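Local coordinates for uncharacterized protein (Treponema denticola ATCC 35404, PDB 6R9N), which senses iron(II) and oxygen for bacterial chemotaxis through a di-iron centre that stabilises an iron-peroxy species, at residues A[9-14]-A[160-165]; A[37-42]-A[46-51]; A[166-171]-A[235-240]; A[221-224]-A[228-231]. All coordinates share one frame; numbering follows the deposited sequence.

Contact 1 (A[9-14]-A[160-165]); sequences VVLYED and SRILFS
Y12 lays one ring face over CA and CB of S160. Y12 CB lies 3.6 Å from S160 CB and also touches I162 CD1. The next atom, Y12 CG, meets S160 CB at 3.4 Å. Further out, Y12 CD1 lies nearest S160 CB, and Y12 CD2 is 3.7 Å from S160 CA. S160 CA makes a CH-pi contact over the face, 3.8 Å from the Y12 ring centroid and 14° off the ring normal. CG of Y12 is anti to the backbone N (chi1 169°), and this sets the ring face over S160. The hydroxyl end lies by D14 OD2; that distance is very short and its exact value is doubtful. D14 OD2 also forms a salt bridge with R159. I162 CD1 also touches L11 CB at 4.0 Å, so one methyl meets two consecutive residues. S160 OG is engaged within its own part of the chain: it hydrogen-bonds D157 OD2 and accepts from I162 N at 3.3 Å, an ST turn. L11 and Y12 both face F19, a classic beta bulge. The contact joins the edge strand of one sheet to the other sheet of the metallo-beta-lactamase-like sandwich.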
loop_
_atom_site.group_PDB
_atom_site.type_symbol
_atom_site.label_atom_id
_atom_site.label_comp_id
_atom_site.label_asym_id
_atom_site.label_seq_id
_atom_site.Cartn_x
_atom_site.Cartn_y
_atom_site.Cartn_z
ATOM N N VAL A 9 7.296 23.341 13.279
ATOM C CA VAL A 9 6.428 24.507 13.174
ATOM C C VAL A 9 5.146 24.196 13.926
ATOM O O VAL A 9 4.398 23.285 13.539
ATOM C CB VAL A 9 6.106 24.839 11.709
ATOM C CG1 VAL A 9 5.003 25.893 11.635
ATOM C CG2 VAL A 9 7.372 25.266 10.948
ATOM N N VAL A 10 4.858 24.985 14.953
ATOM C CA VAL A 10 3.676 24.768 15.782
ATOM C C VAL A 10 2.456 25.312 15.063
ATOM O O VAL A 10 2.409 26.496 14.716
ATOM C CB VAL A 10 3.837 25.425 17.157
ATOM C CG1 VAL A 10 2.548 25.298 17.967
ATOM C CG2 VAL A 10 5.006 24.785 17.897
ATOM N N LEU A 11 1.466 24.439 14.833
ATOM C CA LEU A 11 0.225 24.815 14.166
ATOM C C LEU A 11 -0.866 25.223 15.137
ATOM O O LEU A 11 -1.738 26.020 14.779
ATOM C CB LEU A 11 -0.308 23.641 13.343
ATOM C CG LEU A 11 0.646 23.120 12.271
ATOM C CD1 LEU A 11 -0.027 21.989 11.510
ATOM C CD2 LEU A 11 1.033 24.304 11.366
ATOM N N TYR A 12 -0.839 24.677 16.348
ATOM C CA TYR A 12 -1.835 24.944 17.374
ATOM C C TYR A 12 -1.145 24.799 18.714
ATOM O O TYR A 12 -0.272 23.944 18.888
ATOM C CB TYR A 12 -3.054 23.981 17.324
ATOM C CG TYR A 12 -3.948 24.111 18.556
ATOM C CD1 TYR A 12 -3.644 23.431 19.745
ATOM C CD2 TYR A 12 -5.080 24.925 18.539
ATOM C CE1 TYR A 12 -4.443 23.569 20.894
ATOM C CE2 TYR A 12 -5.901 25.063 19.690
ATOM C CZ TYR A 12 -5.564 24.375 20.855
ATOM O OH TYR A 12 -6.341 24.502 21.997
ATOM N N GLU A 13 -1.586 25.600 19.681
ATOM C CA GLU A 13 -0.939 25.603 20.983
ATOM C C GLU A 13 -1.947 26.066 22.016
ATOM O O GLU A 13 -2.726 26.981 21.743
ATOM C CB GLU A 13 0.299 26.513 20.967
ATOM C CG GLU A 13 0.726 27.050 22.309
ATOM C CD GLU A 13 -0.013 28.323 22.687
ATOM O OE1 GLU A 13 -0.300 28.504 23.889
ATOM O OE2 GLU A 13 -0.320 29.131 21.780
ATOM N N ASP A 14 -2.015 25.356 23.137
ATOM C CA ASP A 14 -2.532 25.928 24.378
ATOM C C ASP A 14 -1.647 25.408 25.502
ATOM O O ASP A 14 -0.633 24.745 25.253
ATOM C CB ASP A 14 -4.026 25.637 24.585
ATOM C CG ASP A 14 -4.341 24.152 24.686
ATOM O OD1 ASP A 14 -3.653 23.411 25.431
ATOM O OD2 ASP A 14 -5.288 23.725 23.998
ATOM N N SER A 160 -7.384 20.791 18.796
ATOM C CA SER A 160 -6.960 21.769 17.800
ATOM C C SER A 160 -7.947 21.895 16.645
ATOM O O SER A 160 -7.872 22.864 15.882
ATOM C CB SER A 160 -5.574 21.402 17.261
ATOM O OG SER A 160 -5.618 20.114 16.653
ATOM N N ARG A 161 -8.827 20.912 16.460
ATOM C CA ARG A 161 -9.653 20.806 15.250
ATOM C C ARG A 161 -8.809 20.687 13.977
ATOM O O ARG A 161 -9.197 21.160 12.908
ATOM C CB ARG A 161 -10.644 21.964 15.155
ATOM C CG ARG A 161 -11.656 21.903 16.295
ATOM C CD ARG A 161 -12.547 23.099 16.331
ATOM N NE ARG A 161 -13.421 23.143 15.179
ATOM C CZ ARG A 161 -14.209 24.173 14.902
ATOM N NH1 ARG A 161 -14.985 24.145 13.826
ATOM N NH2 ARG A 161 -14.221 25.230 15.709
ATOM N N ILE A 162 -7.666 20.008 14.077
ATOM C CA ILE A 162 -6.839 19.691 12.912
ATOM C C ILE A 162 -7.074 18.228 12.551
ATOM O O ILE A 162 -7.028 17.351 13.423
ATOM C CB ILE A 162 -5.346 19.955 13.177
ATOM C CG1 ILE A 162 -5.093 21.440 13.489
ATOM C CG2 ILE A 162 -4.502 19.500 11.975
ATOM C CD1 ILE A 162 -3.702 21.730 14.030
ATOM N N LEU A 163 -7.371 17.971 11.279
ATOM C CA LEU A 163 -7.471 16.623 10.743
ATOM C C LEU A 163 -6.183 16.295 9.998
ATOM O O LEU A 163 -5.884 16.905 8.959
ATOM C CB LEU A 163 -8.672 16.504 9.805
ATOM C CG LEU A 163 -8.793 15.179 9.047
ATOM C CD1 LEU A 163 -9.073 14.032 10.010
ATOM C CD2 LEU A 163 -9.875 15.250 7.977
ATOM N N PHE A 164 -5.425 15.324 10.506
ATOM C CA PHE A 164 -4.366 14.719 9.700
ATOM C C PHE A 164 -5.017 13.718 8.745
ATOM O O PHE A 164 -5.705 12.796 9.185
ATOM C CB PHE A 164 -3.328 14.035 10.587
ATOM C CG PHE A 164 -2.394 13.115 9.836
ATOM C CD1 PHE A 164 -1.461 13.622 8.942
ATOM C CD2 PHE A 164 -2.442 11.742 10.039
ATOM C CE1 PHE A 164 -0.604 12.773 8.236
ATOM C CE2 PHE A 164 -1.582 10.884 9.340
ATOM C CZ PHE A 164 -0.664 11.403 8.444
ATOM N N SER A 165 -4.819 13.897 7.440
ATOM C CA SER A 165 -5.669 13.240 6.455
ATOM C C SER A 165 -4.951 12.157 5.647
ATOM O O SER A 165 -5.537 11.624 4.706
ATOM C CB SER A 165 -6.258 14.292 5.506
ATOM O OG SER A 165 -5.220 15.020 4.860
#

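Contact 2 (A[37-42]-A[46-51]); sequences QYLIVD and GVLLDP
I40 and V47 face each other as an antiparallel hydrogen-bonded pair. I40 N reaches V47 O at 2.9 Å, and V47 N returns to I40 O at 2.7 Å. Both donors lie in the carbonyl plane. Y38 and L49 form the next such pair. L49 N bonds Y38 O at 2.9 Å, with its donor tilted 34° from the carbonyl plane, while the return bond from Y38 N to L49 O is weak. The side chains of these four residues share one face of the sheet. There Y38 CB packs on L49 CB at 3.9 Å, and I40 CB on V47 CB at 4.1 Å. On the other face, with CG anti to the backbone N (chi1 -167°), L48 CD1 reaches the neighbouring backbone, 3.5 Å from Y38 O. Beyond the strands, Q37 CG lies 3.5 Å from D50 O.

Outside the pair, strand 17-21 flanks one side and strand 73-77 the other. Helix 57-65 covers L39 and L48 with I64. The Y38 ring turns from L49 to W21 and F164, and its OH bonds P223 O. D50 OD2 hydrogen-bonds S79 OG. This is an antiparallel beta hairpin within the mixed sheet of a metallo-beta-lactamase-like fold.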
loop_
_atom_site.group_PDB
_atom_site.type_symbol
_atom_site.label_atom_id
_atom_site.label_comp_id
_atom_site.label_asym_id
_atom_site.label_seq_id
_atom_site.Cartn_x
_atom_site.Cartn_y
_atom_site.Cartn_z
ATOM N N GLN A 37 5.579 15.058 8.318
ATOM C CA GLN A 37 5.494 14.361 9.598
ATOM C C GLN A 37 4.905 15.292 10.643
ATOM O O GLN A 37 5.204 16.490 10.655
ATOM C CB GLN A 37 6.869 13.890 10.086
ATOM C CG GLN A 37 7.447 12.725 9.330
ATOM C CD GLN A 37 7.999 13.169 8.000
ATOM O OE1 GLN A 37 7.674 12.600 6.950
ATOM N NE2 GLN A 37 8.815 14.220 8.026
ATOM N N TYR A 38 4.083 14.742 11.531
ATOM C CA TYR A 38 3.418 15.560 12.532
ATOM C C TYR A 38 3.631 14.997 13.931
ATOM O O TYR A 38 3.886 13.805 14.117
ATOM C CB TYR A 38 1.930 15.695 12.230
ATOM C CG TYR A 38 1.659 16.342 10.887
ATOM C CD1 TYR A 38 1.588 17.733 10.753
ATOM C CD2 TYR A 38 1.474 15.559 9.749
ATOM C CE1 TYR A 38 1.331 18.318 9.521
ATOM C CE2 TYR A 38 1.215 16.133 8.518
ATOM C CZ TYR A 38 1.141 17.499 8.406
ATOM O OH TYR A 38 0.876 18.032 7.169
ATOM N N LEU A 39 3.570 15.895 14.911
ATOM C CA LEU A 39 3.727 15.541 16.313
ATOM C C LEU A 39 2.635 16.241 17.102
ATOM O O LEU A 39 2.379 17.434 16.893
ATOM C CB LEU A 39 5.109 15.935 16.842
ATOM C CG LEU A 39 5.384 15.757 18.340
ATOM C CD1 LEU A 39 5.500 14.284 18.689
ATOM C CD2 LEU A 39 6.670 16.497 18.745
ATOM N N ILE A 40 1.960 15.489 17.961
ATOM C CA ILE A 40 1.065 16.036 18.969
ATOM C C ILE A 40 1.728 15.858 20.324
ATOM O O ILE A 40 2.244 14.777 20.628
ATOM C CB ILE A 40 -0.314 15.367 18.921
ATOM C CG1 ILE A 40 -0.999 15.718 17.600
ATOM C CG2 ILE A 40 -1.158 15.794 20.114
ATOM C CD1 ILE A 40 -2.080 14.745 17.195
ATOM N N VAL A 41 1.765 16.932 21.113
ATOM C CA VAL A 41 2.271 16.906 22.479
ATOM C C VAL A 41 1.110 17.270 23.388
ATOM O O VAL A 41 0.383 18.230 23.112
ATOM C CB VAL A 41 3.452 17.885 22.666
ATOM C CG1 VAL A 41 3.901 17.940 24.129
ATOM C CG2 VAL A 41 4.614 17.506 21.761
ATOM N N ASP A 42 0.920 16.493 24.450
ATOM C CA ASP A 42 -0.231 16.652 25.336
ATOM C C ASP A 42 0.246 16.346 26.749
ATOM O O ASP A 42 0.651 15.211 27.037
ATOM C CB ASP A 42 -1.390 15.736 24.924
ATOM C CG ASP A 42 -2.712 16.147 25.539
ATOM O OD1 ASP A 42 -2.987 15.751 26.697
ATOM O OD2 ASP A 42 -3.489 16.864 24.874
ATOM N N GLY A 46 3.842 12.457 23.847
ATOM C CA GLY A 46 3.874 12.642 22.403
ATOM C C GLY A 46 3.046 11.623 21.633
ATOM O O GLY A 46 2.887 10.480 22.060
ATOM N N VAL A 47 2.508 12.057 20.494
ATOM C CA VAL A 47 1.848 11.190 19.520
ATOM C C VAL A 47 2.463 11.516 18.164
ATOM O O VAL A 47 2.399 12.667 17.715
ATOM C CB VAL A 47 0.321 11.397 19.488
ATOM C CG1 VAL A 47 -0.321 10.537 18.399
ATOM C CG2 VAL A 47 -0.308 11.127 20.866
ATOM N N LEU A 48 3.085 10.526 17.535
ATOM C CA LEU A 48 3.804 10.718 16.279
ATOM C C LEU A 48 2.954 10.250 15.106
ATOM O O LEU A 48 2.503 9.103 15.092
ATOM C CB LEU A 48 5.123 9.949 16.321
ATOM C CG LEU A 48 6.194 10.224 15.272
ATOM C CD1 LEU A 48 6.482 11.730 15.154
ATOM C CD2 LEU A 48 7.459 9.442 15.645
ATOM N N LEU A 49 2.784 11.114 14.099
ATOM C CA LEU A 49 1.946 10.803 12.943
ATOM C C LEU A 49 2.799 10.539 11.704
ATOM O O LEU A 49 3.572 11.407 11.277
ATOM C CB LEU A 49 0.963 11.937 12.658
ATOM C CG LEU A 49 0.018 12.397 13.762
ATOM C CD1 LEU A 49 -1.119 13.207 13.191
ATOM C CD2 LEU A 49 -0.528 11.225 14.528
ATOM N N ASP A 50 2.604 9.353 11.097
ATOM C CA ASP A 50 3.231 8.897 9.854
ATOM C C ASP A 50 4.691 9.320 9.780
ATOM O O ASP A 50 5.076 10.142 8.937
ATOM C CB ASP A 50 2.459 9.418 8.643
ATOM C CG ASP A 50 1.198 8.618 8.383
ATOM O OD1 ASP A 50 0.779 7.863 9.299
ATOM O OD2 ASP A 50 0.627 8.732 7.268
ATOM N N PRO A 51 5.526 8.799 10.673
ATOM C CA PRO A 51 6.921 9.220 10.730
ATOM C C PRO A 51 7.794 8.597 9.657
ATOM O O PRO A 51 9.008 8.816 9.678
ATOM C CB PRO A 51 7.340 8.728 12.119
ATOM C CG PRO A 51 6.594 7.417 12.240
ATOM C CD PRO A 51 5.285 7.604 11.503
HETATM O O HOH W 1 5.184 10.961 6.656
#

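Contact 3 (A[166-171]-A[235-240]); sequences GDIGAA and NNFLNW. With FE (Fe (III) ion), chain D; FE (Fe (III) ion), chain C; PER (peroxide ion), chain E; O (oxygen atom), chain F.
The di-iron site lies at one end of this contact, and a hydrophobic packing point lies at the other. D167 is the carboxylate that bridges the two iron(III) ions. Its OD1 binds the iron of chain C at 2.2 Å, and its OD2 binds the iron of chain D at 2.1 Å. The peroxide and the single oxygen atom also span the two irons, so three bridges link them. Around these, H80, D82 and H148 complete the chain D iron. D84, Q224 and H225 complete the chain C iron. D167 CG is anti to the carbonyl carbon (chi1 -76°), which carries the carboxylate out from the turn to the metals.

D167 is also the first residue of a type II beta turn that ends at A170, closed by A170 N to D167 O at 3.1 Å. F237, from helix 232-242, meets the middle of this turn. Its ring tip, CZ, comes to 3.5 Å from G169 CA, at an oblique approach. I168 CG2 lies at the edge of the same ring, near its plane, 4.0 Å from F237 CZ. The two side chains cross at about a right angle. G169 holds the third position of the turn with a positive phi of 87°, a conformation that favours glycine. G169 N hydrogen-bonds H196 NE2, and G169 O bonds the Y229 hydroxyl. Packing and hydrogen bonds thus hold the turn that begins at the bridging ligand. A bridging aspartate on a loop that follows a core strand is characteristic of the metallo-beta-lactamase fold with a binuclear metal site.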
loop_
_atom_site.group_PDB
_atom_site.type_symbol
_atom_site.label_atom_id
_atom_site.label_comp_id
_atom_site.label_asym_id
_atom_site.label_seq_id
_atom_site.Cartn_x
_atom_site.Cartn_y
_atom_site.Cartn_z
ATOM N N GLY A 166 -3.714 11.811 5.992
ATOM C CA GLY A 166 -3.008 10.809 5.214
ATOM C C GLY A 166 -2.758 11.298 3.801
ATOM O O GLY A 166 -2.321 12.427 3.584
ATOM N N ASP A 167 -3.002 10.428 2.819
ATOM C CA ASP A 167 -2.815 10.816 1.419
ATOM C C ASP A 167 -3.899 11.762 0.913
ATOM O O ASP A 167 -3.773 12.286 -0.195
ATOM C CB ASP A 167 -2.784 9.582 0.516
ATOM C CG ASP A 167 -1.476 8.837 0.586
ATOM O OD1 ASP A 167 -0.456 9.432 0.985
ATOM O OD2 ASP A 167 -1.472 7.637 0.246
ATOM N N ILE A 168 -4.992 11.935 1.654
ATOM C CA ILE A 168 -6.071 12.787 1.179
ATOM C C ILE A 168 -5.644 14.249 1.290
ATOM O O ILE A 168 -5.170 14.702 2.340
ATOM C CB ILE A 168 -7.363 12.480 1.952
ATOM C CG1 ILE A 168 -7.749 11.015 1.714
ATOM C CG2 ILE A 168 -8.502 13.386 1.509
ATOM C CD1 ILE A 168 -8.700 10.437 2.746
ATOM N N GLY A 169 -5.767 14.982 0.187
ATOM C CA GLY A 169 -5.256 16.331 0.101
ATOM C C GLY A 169 -3.805 16.420 -0.316
ATOM O O GLY A 169 -3.300 17.531 -0.497
ATOM N N ALA A 170 -3.133 15.282 -0.513
ATOM C CA ALA A 170 -1.705 15.295 -0.793
ATOM C C ALA A 170 -1.407 16.051 -2.077
ATOM O O ALA A 170 -2.114 15.916 -3.079
ATOM C CB ALA A 170 -1.170 13.869 -0.908
ATOM N N ALA A 171 -0.334 16.830 -2.047
ATOM C CA ALA A 171 0.264 17.397 -3.245
ATOM C C ALA A 171 1.542 16.616 -3.522
ATOM O O ALA A 171 2.340 16.380 -2.608
ATOM C CB ALA A 171 0.552 18.893 -3.061
ATOM N N ASN A 235 -12.859 24.397 3.171
ATOM C CA ASN A 235 -14.074 24.377 2.361
ATOM C C ASN A 235 -13.748 24.195 0.888
ATOM O O ASN A 235 -14.419 23.432 0.184
ATOM C CB ASN A 235 -14.870 25.661 2.565
ATOM C CG ASN A 235 -15.756 25.598 3.778
ATOM O OD1 ASN A 235 -16.130 24.512 4.229
ATOM N ND2 ASN A 235 -16.088 26.765 4.334
ATOM N N ASN A 236 -12.750 24.924 0.396
ATOM C CA ASN A 236 -12.404 24.828 -1.014
ATOM C C ASN A 236 -12.021 23.400 -1.371
ATOM O O ASN A 236 -12.530 22.835 -2.341
ATOM C CB ASN A 236 -11.258 25.784 -1.336
ATOM C CG ASN A 236 -11.721 27.215 -1.518
ATOM O OD1 ASN A 236 -12.916 27.484 -1.663
ATOM N ND2 ASN A 236 -10.774 28.140 -1.538
ATOM N N PHE A 237 -11.151 22.787 -0.568
ATOM C CA PHE A 237 -10.724 21.426 -0.863
ATOM C C PHE A 237 -11.899 20.455 -0.799
ATOM O O PHE A 237 -12.112 19.650 -1.716
ATOM C CB PHE A 237 -9.617 20.990 0.100
ATOM C CG PHE A 237 -9.242 19.555 -0.076
ATOM C CD1 PHE A 237 -8.461 19.164 -1.155
ATOM C CD2 PHE A 237 -9.736 18.589 0.770
ATOM C CE1 PHE A 237 -8.142 17.844 -1.343
ATOM C CE2 PHE A 237 -9.427 17.268 0.579
ATOM C CZ PHE A 237 -8.624 16.892 -0.482
ATOM N N LEU A 238 -12.679 20.520 0.281
ATOM C CA LEU A 238 -13.803 19.600 0.436
ATOM C C LEU A 238 -14.800 19.736 -0.711
ATOM O O LEU A 238 -15.292 18.726 -1.234
ATOM C CB LEU A 238 -14.497 19.839 1.776
ATOM C CG LEU A 238 -13.621 19.581 2.998
ATOM C CD1 LEU A 238 -14.388 19.765 4.305
ATOM C CD2 LEU A 238 -13.033 18.189 2.898
ATOM N N ASN A 239 -15.102 20.972 -1.129
ATOM C CA ASN A 239 -16.045 21.157 -2.233
ATOM C C ASN A 239 -15.508 20.535 -3.513
ATOM O O ASN A 239 -16.237 19.827 -4.225
ATOM C CB ASN A 239 -16.334 22.646 -2.452
ATOM C CG ASN A 239 -17.132 23.260 -1.317
ATOM O OD1 ASN A 239 -17.738 22.549 -0.501
ATOM N ND2 ASN A 239 -17.136 24.592 -1.252
ATOM N N TRP A 240 -14.222 20.754 -3.798
ATOM C CA TRP A 240 -13.612 20.195 -5.001
ATOM C C TRP A 240 -13.626 18.667 -4.970
ATOM O O TRP A 240 -13.966 18.014 -5.966
ATOM C CB TRP A 240 -12.192 20.731 -5.145
ATOM C CG TRP A 240 -11.379 20.038 -6.184
ATOM C CD1 TRP A 240 -11.391 20.273 -7.529
ATOM C CD2 TRP A 240 -10.409 19.007 -5.965
ATOM N NE1 TRP A 240 -10.487 19.450 -8.165
ATOM C CE2 TRP A 240 -9.873 18.662 -7.227
ATOM C CE3 TRP A 240 -9.939 18.344 -4.826
ATOM C CZ2 TRP A 240 -8.890 17.692 -7.377
ATOM C CZ3 TRP A 240 -8.970 17.375 -4.976
ATOM C CH2 TRP A 240 -8.455 17.056 -6.244
HETATM FE FE FE D . -0.159 6.012 0.117
HETATM FE FE FE C . 1.656 8.856 0.840
HETATM O O1 PER E . 1.258 8.335 -1.359
HETATM O O2 PER E . 0.650 7.034 -1.778
HETATM O O O F . 1.381 6.838 1.255
#

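Contact 4 (A[221-224]-A[228-231]); sequences IAPQ and IYKD. With FE (Fe (III) ion), chain C.
A short beta hairpin, strand 220-222 with strand 229-230, forms the outer end of the second sheet of this metallo-beta-lactamase-like fold. Its loop end carries a ligand of the di-iron site. I221 and Y229 are an antiparallel hydrogen-bonded pair. I221 N bonds Y229 O at 2.8 Å, and Y229 N bonds I221 O at 2.9 Å. The two side chains lie on one face of the sheet and cross obliquely, with I221 CG2 4.1 Å from Y229 CD1. I221 O also sits at the edge of the Y229 ring, in its plane, 3.4 Å from Y229 CD1. Y229 CG lies beside its backbone N (chi1 -51°), and this brings the ring alongside I221 O and P223. P223 CG is 4.2 Å from Y229 CE1.

I228 packs on A222 and on the carbonyl of I221. Its CG1 meets A222 CB at 3.9 Å, and its CG2 reaches I221 O at 3.6 Å. Around the hairpin, F237 and H188 meet the Y229 ring. A222 and I228 rest on Y38. Strand 162-164 lies alongside as the parallel neighbour of strand 220-222. From P223 the chain runs on to the metal. The side chain of Q224 bends at chi2, and its amide oxygen OE1 binds the iron(III) ion of chain C at 2.3 Å.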
loop_
_atom_site.group_PDB
_atom_site.type_symbol
_atom_site.label_atom_id
_atom_site.label_comp_id
_atom_site.label_asym_id
_atom_site.label_seq_id
_atom_site.Cartn_x
_atom_site.Cartn_y
_atom_site.Cartn_z
ATOM N N ILE A 221 -6.856 20.899 7.398
ATOM C CA ILE A 221 -6.615 19.572 6.856
ATOM C C ILE A 221 -5.129 19.482 6.526
ATOM O O ILE A 221 -4.641 20.195 5.638
ATOM C CB ILE A 221 -7.491 19.289 5.622
ATOM C CG1 ILE A 221 -8.965 19.224 6.044
ATOM C CG2 ILE A 221 -7.052 17.991 4.933
ATOM C CD1 ILE A 221 -9.963 19.019 4.906
ATOM N N ALA A 222 -4.412 18.604 7.237
ATOM C CA ALA A 222 -2.963 18.490 7.106
ATOM C C ALA A 222 -2.613 17.156 6.471
ATOM O O ALA A 222 -2.673 16.120 7.148
ATOM C CB ALA A 222 -2.280 18.625 8.467
ATOM N N PRO A 223 -2.219 17.130 5.206
ATOM C CA PRO A 223 -1.968 15.866 4.519
ATOM C C PRO A 223 -0.552 15.348 4.751
ATOM O O PRO A 223 0.325 16.032 5.288
ATOM C CB PRO A 223 -2.190 16.230 3.039
ATOM C CG PRO A 223 -1.755 17.681 2.952
ATOM C CD PRO A 223 -2.030 18.304 4.328
ATOM N N GLN A 224 -0.349 14.107 4.330
ATOM C CA GLN A 224 0.945 13.457 4.426
ATOM C C GLN A 224 1.928 13.961 3.370
ATOM O O GLN A 224 3.120 13.648 3.460
ATOM C CB GLN A 224 0.733 11.935 4.320
ATOM C CG GLN A 224 1.849 11.076 4.862
ATOM C CD GLN A 224 2.356 10.109 3.819
ATOM O OE1 GLN A 224 1.568 9.525 3.053
ATOM N NE2 GLN A 224 3.680 9.923 3.776
ATOM N N ILE A 228 -0.661 22.602 3.926
ATOM C CA ILE A 228 -1.817 22.385 4.795
ATOM C C ILE A 228 -2.955 23.305 4.374
ATOM O O ILE A 228 -2.730 24.472 4.036
ATOM C CB ILE A 228 -1.415 22.632 6.270
ATOM C CG1 ILE A 228 -0.428 21.560 6.739
ATOM C CG2 ILE A 228 -2.655 22.702 7.190
ATOM C CD1 ILE A 228 0.584 22.038 7.756
ATOM N N TYR A 229 -4.186 22.790 4.406
ATOM C CA TYR A 229 -5.378 23.589 4.134
ATOM C C TYR A 229 -5.914 24.169 5.435
ATOM O O TYR A 229 -6.112 23.433 6.408
ATOM C CB TYR A 229 -6.462 22.730 3.462
ATOM C CG TYR A 229 -5.971 21.958 2.253
ATOM C CD1 TYR A 229 -5.309 20.739 2.394
ATOM C CD2 TYR A 229 -6.171 22.443 0.973
ATOM C CE1 TYR A 229 -4.856 20.034 1.288
ATOM C CE2 TYR A 229 -5.724 21.748 -0.137
ATOM C CZ TYR A 229 -5.059 20.546 0.028
ATOM O OH TYR A 229 -4.589 19.862 -1.072
ATOM N N LYS A 230 -6.120 25.484 5.472
ATOM C CA LYS A 230 -6.734 26.103 6.638
ATOM C C LYS A 230 -7.785 27.108 6.184
ATOM O O LYS A 230 -7.778 27.570 5.039
ATOM C CB LYS A 230 -5.701 26.733 7.586
ATOM C CG LYS A 230 -5.105 28.047 7.141
ATOM C CD LYS A 230 -4.318 28.682 8.300
ATOM C CE LYS A 230 -3.333 29.755 7.820
ATOM N NZ LYS A 230 -3.970 30.923 7.151
ATOM N N ASP A 231 -8.743 27.361 7.077
ATOM C CA ASP A 231 -9.803 28.376 6.920
ATOM C C ASP A 231 -10.596 28.083 5.648
ATOM O O ASP A 231 -11.021 26.935 5.449
ATOM C CB ASP A 231 -9.157 29.756 6.970
ATOM C CG ASP A 231 -8.471 30.030 8.286
ATOM O OD1 ASP A 231 -8.886 29.448 9.311
ATOM O OD2 ASP A 231 -7.504 30.820 8.286
HETATM FE FE FE C . 1.656 8.856 0.840
#

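How the contacts relate
Contacts 2, 3 and 4 are buried, while contact 1 is only partly so and lies where the first sheet's edge strand meets the second sheet. Contacts 2 and 4 are both antiparallel hairpins bound by backbone hydrogen bonds, one in each sheet. Contacts 1 and 3 rest on aromatic rings packed against side-chain and backbone carbons, over a tyrosine face in contact 1 and at a phenylalanine tip in contact 3. Strands 162-164 and 220-222 are neighbours, so contacts 1 and 4 share a sheet. Contacts 3 and 4 both supply ligands to the chain C iron. Y38 joins contact 2 to contact 4.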